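Local coordinates for protein Lic11098 (Leptospira interrogans serogroup Icterohaemorrhagiae serovar copenhageni, PDB 4U08) that is of unknown function but, as a leucine-rich repeat protein of a pathogen and a putative virulence factor, may bind partner molecules, at residues L206-T217 with N228-L239. Numbering follows the deposited sequence.
Sequences LQILHLRNNQLT and NLQKLLLNKNKL. With ZN (zinc ion), chain F.
Asn-237 reaches across from the turn after strand 231-233 and bonds to the backbone of 206-217 with both ends of its amide. Its ND2 donates almost straight to Leu-211 O (2.9 Å, 174°) and also to Leu-234 O in its own turn, while OD1 accepts Leu-216 N at 3.1 Å; bonds at both ends fix the amide's rotation. Leu-211 O takes a second amide, Asn-214 ND2, from the opposite face of its carbonyl plane. These successive asparagines, one per turn and joined through backbone groups, form the asparagine ladder characteristic of leucine-rich repeats.

Before the ladder, strands 208-210 and 231-233 run parallel, joined by backbone bonds such as Leu-233 N to Leu-209 O. On one side of them, Leu-233 CD1 lies 3.4 Å from both CD2 and NE2 of His-210 and sits over the centre of the Arg-212 guanidinium, 3.6 Å above its plane. Bent at chi3 (-82°), the arginine chain brings NH2 above one face of the imidazole, offset toward its rim, and NH2 forms a salt bridge with Asp-189. His-210 ND1 binds zinc at 2.2 Å, with a water as another ligand. The other side is core: Leu-209 CD2 packs beside Leu-232 CD1 (3.9 Å), and Leu-211 CD1 beside Leu-234 CD2.

The ladder continues through Asn-214 to Leu-188 O and through Asn-260 to Leu-234 O, and the strand pair lies between strands 185-187 and 254-256 of the solenoid.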
loop_
_atom_site.group_PDB
_atom_site.type_symbol
_atom_site.label_atom_id
_atom_site.label_comp_id
_atom_site.label_asym_id
_atom_site.label_seq_id
_atom_site.Cartn_x
_atom_site.Cartn_y
_atom_site.Cartn_z
ATOM N N LEU A 206 -3.159 12.373 -4.031
ATOM C CA LEU A 206 -3.048 11.006 -3.507
ATOM C C LEU A 206 -3.574 9.972 -4.477
ATOM O O LEU A 206 -4.709 10.069 -4.917
ATOM C CB LEU A 206 -3.722 10.849 -2.144
ATOM C CG LEU A 206 -3.302 9.626 -1.333
ATOM C CD1 LEU A 206 -1.834 9.796 -0.817
ATOM C CD2 LEU A 206 -4.252 9.451 -0.106
ATOM N N GLN A 207 -2.732 9.008 -4.803
ATOM C CA GLN A 207 -3.065 7.929 -5.726
ATOM C C GLN A 207 -3.213 6.603 -5.005
ATOM O O GLN A 207 -3.974 5.750 -5.458
ATOM C CB GLN A 207 -1.976 7.798 -6.795
ATOM C CG GLN A 207 -1.894 9.002 -7.737
ATOM C CD GLN A 207 -0.570 9.040 -8.484
ATOM O OE1 GLN A 207 -0.023 10.105 -8.742
ATOM N NE2 GLN A 207 -0.007 7.899 -8.837
ATOM N N ILE A 208 -2.404 6.377 -3.960
ATOM C CA ILE A 208 -2.380 5.117 -3.211
ATOM C C ILE A 208 -2.496 5.392 -1.708
ATOM O O ILE A 208 -1.687 6.124 -1.147
ATOM C CB ILE A 208 -1.083 4.303 -3.511
ATOM C CG1 ILE A 208 -0.785 4.140 -5.037
ATOM C CG2 ILE A 208 -1.082 2.958 -2.790
ATOM C CD1 ILE A 208 -1.710 3.502 -5.960
ATOM N N LEU A 209 -3.463 4.748 -1.059
ATOM C CA LEU A 209 -3.683 4.877 0.376
ATOM C C LEU A 209 -3.749 3.478 0.992
ATOM O O LEU A 209 -4.694 2.732 0.715
ATOM C CB LEU A 209 -4.986 5.688 0.638
ATOM C CG LEU A 209 -5.437 5.930 2.113
ATOM C CD1 LEU A 209 -4.286 6.510 2.985
ATOM C CD2 LEU A 209 -6.632 6.868 2.172
ATOM N N HIS A 210 -2.719 3.108 1.777
ATOM C CA HIS A 210 -2.589 1.823 2.453
ATOM C C HIS A 210 -3.021 1.977 3.896
ATOM O O HIS A 210 -2.364 2.688 4.663
ATOM C CB HIS A 210 -1.136 1.330 2.364
ATOM C CG HIS A 210 -0.777 0.784 1.010
ATOM N ND1 HIS A 210 0.443 0.213 0.777
ATOM C CD2 HIS A 210 -1.500 0.742 -0.135
ATOM C CE1 HIS A 210 0.443 -0.147 -0.498
ATOM N NE2 HIS A 210 -0.710 0.145 -1.083
ATOM N N LEU A 211 -4.165 1.396 4.244
ATOM C CA LEU A 211 -4.730 1.482 5.595
ATOM C C LEU A 211 -5.056 0.117 6.175
ATOM O O LEU A 211 -5.895 0.008 7.075
ATOM C CB LEU A 211 -5.993 2.343 5.578
ATOM C CG LEU A 211 -5.771 3.858 5.567
ATOM C CD1 LEU A 211 -7.029 4.560 5.196
ATOM C CD2 LEU A 211 -5.317 4.339 6.930
ATOM N N ARG A 212 -4.392 -0.924 5.665
ATOM C CA ARG A 212 -4.652 -2.298 6.080
ATOM C C ARG A 212 -4.302 -2.518 7.528
ATOM O O ARG A 212 -3.308 -1.984 8.010
ATOM C CB ARG A 212 -3.848 -3.282 5.219
ATOM C CG ARG A 212 -4.266 -3.265 3.743
ATOM C CD ARG A 212 -3.265 -4.034 2.910
ATOM N NE ARG A 212 -2.095 -3.221 2.574
ATOM C CZ ARG A 212 -1.075 -3.651 1.839
ATOM N NH1 ARG A 212 -1.073 -4.883 1.351
ATOM N NH2 ARG A 212 -0.052 -2.849 1.581
ATOM N N ASN A 213 -5.073 -3.361 8.203
ATOM C CA ASN A 213 -4.778 -3.770 9.566
ATOM C C ASN A 213 -4.751 -2.593 10.561
ATOM O O ASN A 213 -3.802 -2.425 11.313
ATOM C CB ASN A 213 -3.475 -4.617 9.627
ATOM C CG ASN A 213 -3.590 -5.900 10.409
ATOM O OD1 ASN A 213 -2.865 -6.857 10.148
ATOM N ND2 ASN A 213 -4.446 -5.928 11.420
ATOM N N ASN A 214 -5.794 -1.789 10.547
ATOM C CA ASN A 214 -5.958 -0.706 11.517
ATOM C C ASN A 214 -7.243 -1.001 12.296
ATOM O O ASN A 214 -7.697 -2.151 12.277
ATOM C CB ASN A 214 -5.943 0.672 10.829
ATOM C CG ASN A 214 -4.543 1.137 10.569
ATOM O OD1 ASN A 214 -3.849 1.571 11.479
ATOM N ND2 ASN A 214 -4.075 1.034 9.333
ATOM N N GLN A 215 -7.826 -0.009 12.970
ATOM C CA GLN A 215 -9.046 -0.211 13.759
ATOM C C GLN A 215 -10.146 0.747 13.348
ATOM O O GLN A 215 -10.931 1.177 14.192
ATOM C CB GLN A 215 -8.721 -0.091 15.270
ATOM C CG GLN A 215 -7.883 -1.268 15.796
ATOM C CD GLN A 215 -7.143 -0.962 17.080
ATOM O OE1 GLN A 215 -7.610 -0.219 17.959
ATOM N NE2 GLN A 215 -5.983 -1.585 17.246
ATOM N N LEU A 216 -10.229 1.078 12.031
ATOM C CA LEU A 216 -11.239 2.001 11.519
ATOM C C LEU A 216 -12.640 1.431 11.556
ATOM O O LEU A 216 -12.849 0.321 11.083
ATOM C CB LEU A 216 -10.902 2.442 10.073
ATOM C CG LEU A 216 -9.574 3.181 9.882
ATOM C CD1 LEU A 216 -9.240 3.292 8.377
ATOM C CD2 LEU A 216 -9.643 4.579 10.511
ATOM N N THR A 217 -13.614 2.219 12.021
ATOM C CA THR A 217 -15.017 1.789 12.086
ATOM C C THR A 217 -15.832 2.453 11.000
ATOM O O THR A 217 -16.789 1.862 10.502
ATOM C CB THR A 217 -15.615 1.961 13.495
ATOM O OG1 THR A 217 -15.542 3.335 13.869
ATOM C CG2 THR A 217 -14.907 1.103 14.538
ATOM N N ASN A 228 -7.732 11.957 -7.256
ATOM C CA ASN A 228 -6.704 11.198 -7.964
ATOM C C ASN A 228 -6.482 9.780 -7.439
ATOM O O ASN A 228 -5.656 9.044 -7.998
ATOM C CB ASN A 228 -5.373 11.995 -7.978
ATOM C CG ASN A 228 -5.428 13.213 -8.886
ATOM O OD1 ASN A 228 -6.254 13.317 -9.783
ATOM N ND2 ASN A 228 -4.496 14.119 -8.741
ATOM N N LEU A 229 -7.229 9.383 -6.391
ATOM C CA LEU A 229 -7.068 8.066 -5.770
ATOM C C LEU A 229 -7.342 6.912 -6.743
ATOM O O LEU A 229 -8.386 6.897 -7.380
ATOM C CB LEU A 229 -7.950 7.920 -4.503
ATOM C CG LEU A 229 -7.545 6.789 -3.527
ATOM C CD1 LEU A 229 -6.197 7.074 -2.846
ATOM C CD2 LEU A 229 -8.607 6.604 -2.447
ATOM N N GLN A 230 -6.399 5.980 -6.834
ATOM C CA GLN A 230 -6.452 4.796 -7.704
ATOM C C GLN A 230 -6.573 3.523 -6.910
ATOM O O GLN A 230 -7.223 2.578 -7.361
ATOM C CB GLN A 230 -5.202 4.737 -8.583
ATOM C CG GLN A 230 -5.174 5.810 -9.678
ATOM C CD GLN A 230 -3.782 6.043 -10.237
ATOM O OE1 GLN A 230 -3.002 5.117 -10.453
ATOM N NE2 GLN A 230 -3.437 7.301 -10.481
ATOM N N LYS A 231 -5.911 3.454 -5.749
ATOM C CA LYS A 231 -5.926 2.249 -4.928
ATOM C C LYS A 231 -6.239 2.614 -3.477
ATOM O O LYS A 231 -5.545 3.435 -2.871
ATOM C CB LYS A 231 -4.579 1.494 -4.991
ATOM C CG LYS A 231 -4.261 0.923 -6.376
ATOM C CD LYS A 231 -2.961 0.152 -6.341
ATOM C CE LYS A 231 -2.542 -0.243 -7.731
ATOM N NZ LYS A 231 -1.062 -0.268 -7.853
ATOM N N LEU A 232 -7.276 1.970 -2.922
ATOM C CA LEU A 232 -7.690 2.172 -1.546
ATOM C C LEU A 232 -7.683 0.808 -0.859
ATOM O O LEU A 232 -8.540 -0.036 -1.160
ATOM C CB LEU A 232 -9.078 2.857 -1.513
ATOM C CG LEU A 232 -9.705 3.155 -0.120
ATOM C CD1 LEU A 232 -8.719 3.915 0.800
ATOM C CD2 LEU A 232 -10.999 3.936 -0.265
ATOM N N LEU A 233 -6.690 0.572 0.033
ATOM C CA LEU A 233 -6.569 -0.724 0.702
ATOM C C LEU A 233 -7.004 -0.608 2.150
ATOM O O LEU A 233 -6.297 -0.010 2.970
ATOM C CB LEU A 233 -5.155 -1.292 0.596
ATOM C CG LEU A 233 -4.474 -1.307 -0.786
ATOM C CD1 LEU A 233 -3.187 -2.120 -0.718
ATOM C CD2 LEU A 233 -5.391 -1.889 -1.901
ATOM N N LEU A 234 -8.182 -1.156 2.448
ATOM C CA LEU A 234 -8.820 -1.104 3.770
ATOM C C LEU A 234 -8.994 -2.466 4.432
ATOM O O LEU A 234 -9.777 -2.593 5.379
ATOM C CB LEU A 234 -10.154 -0.369 3.669
ATOM C CG LEU A 234 -10.047 1.146 3.459
ATOM C CD1 LEU A 234 -11.302 1.697 2.833
ATOM C CD2 LEU A 234 -9.722 1.859 4.766
ATOM N N ASN A 235 -8.219 -3.476 3.978
ATOM C CA ASN A 235 -8.272 -4.835 4.537
ATOM C C ASN A 235 -8.094 -4.833 6.036
ATOM O O ASN A 235 -7.267 -4.076 6.557
ATOM C CB ASN A 235 -7.144 -5.709 4.002
ATOM C CG ASN A 235 -7.090 -5.913 2.527
ATOM O OD1 ASN A 235 -6.058 -6.329 2.011
ATOM N ND2 ASN A 235 -8.204 -5.713 1.834
ATOM N N LYS A 236 -8.811 -5.734 6.721
ATOM C CA LYS A 236 -8.642 -5.954 8.162
ATOM C C LYS A 236 -8.803 -4.673 9.009
ATOM O O LYS A 236 -7.906 -4.284 9.742
ATOM C CB LYS A 236 -7.319 -6.674 8.459
ATOM C CG LYS A 236 -7.276 -8.110 7.939
ATOM C CD LYS A 236 -5.957 -8.785 8.236
ATOM C CE LYS A 236 -6.008 -10.239 7.820
ATOM N NZ LYS A 236 -4.677 -10.892 7.896
ATOM N N ASN A 237 -9.947 -4.030 8.873
ATOM C CA ASN A 237 -10.365 -2.911 9.710
ATOM C C ASN A 237 -11.696 -3.358 10.351
ATOM O O ASN A 237 -12.000 -4.553 10.312
ATOM C CB ASN A 237 -10.489 -1.611 8.908
ATOM C CG ASN A 237 -9.159 -0.931 8.748
ATOM O OD1 ASN A 237 -8.693 -0.237 9.646
ATOM N ND2 ASN A 237 -8.501 -1.120 7.620
ATOM N N LYS A 238 -12.505 -2.431 10.866
ATOM C CA LYS A 238 -13.785 -2.739 11.523
ATOM C C LYS A 238 -14.918 -1.953 10.897
ATOM O O LYS A 238 -15.874 -1.608 11.586
ATOM C CB LYS A 238 -13.692 -2.420 13.036
ATOM C CG LYS A 238 -12.703 -3.276 13.804
ATOM C CD LYS A 238 -12.623 -2.823 15.260
ATOM C CE LYS A 238 -11.851 -3.786 16.138
ATOM N NZ LYS A 238 -10.382 -3.722 15.897
ATOM N N LEU A 239 -14.824 -1.655 9.578
ATOM C CA LEU A 239 -15.843 -0.891 8.874
ATOM C C LEU A 239 -17.164 -1.588 8.849
ATOM O O LEU A 239 -17.255 -2.757 8.462
ATOM C CB LEU A 239 -15.414 -0.513 7.436
ATOM C CG LEU A 239 -14.095 0.270 7.308
ATOM C CD1 LEU A 239 -13.608 0.279 5.870
ATOM C CD2 LEU A 239 -14.244 1.687 7.819
HETATM ZN ZN ZN F . 2.175 0.280 2.199
HETATM O O HOH W 1 -6.570 12.152 -4.578
HETATM O O HOH W 2 1.778 0.852 4.321
#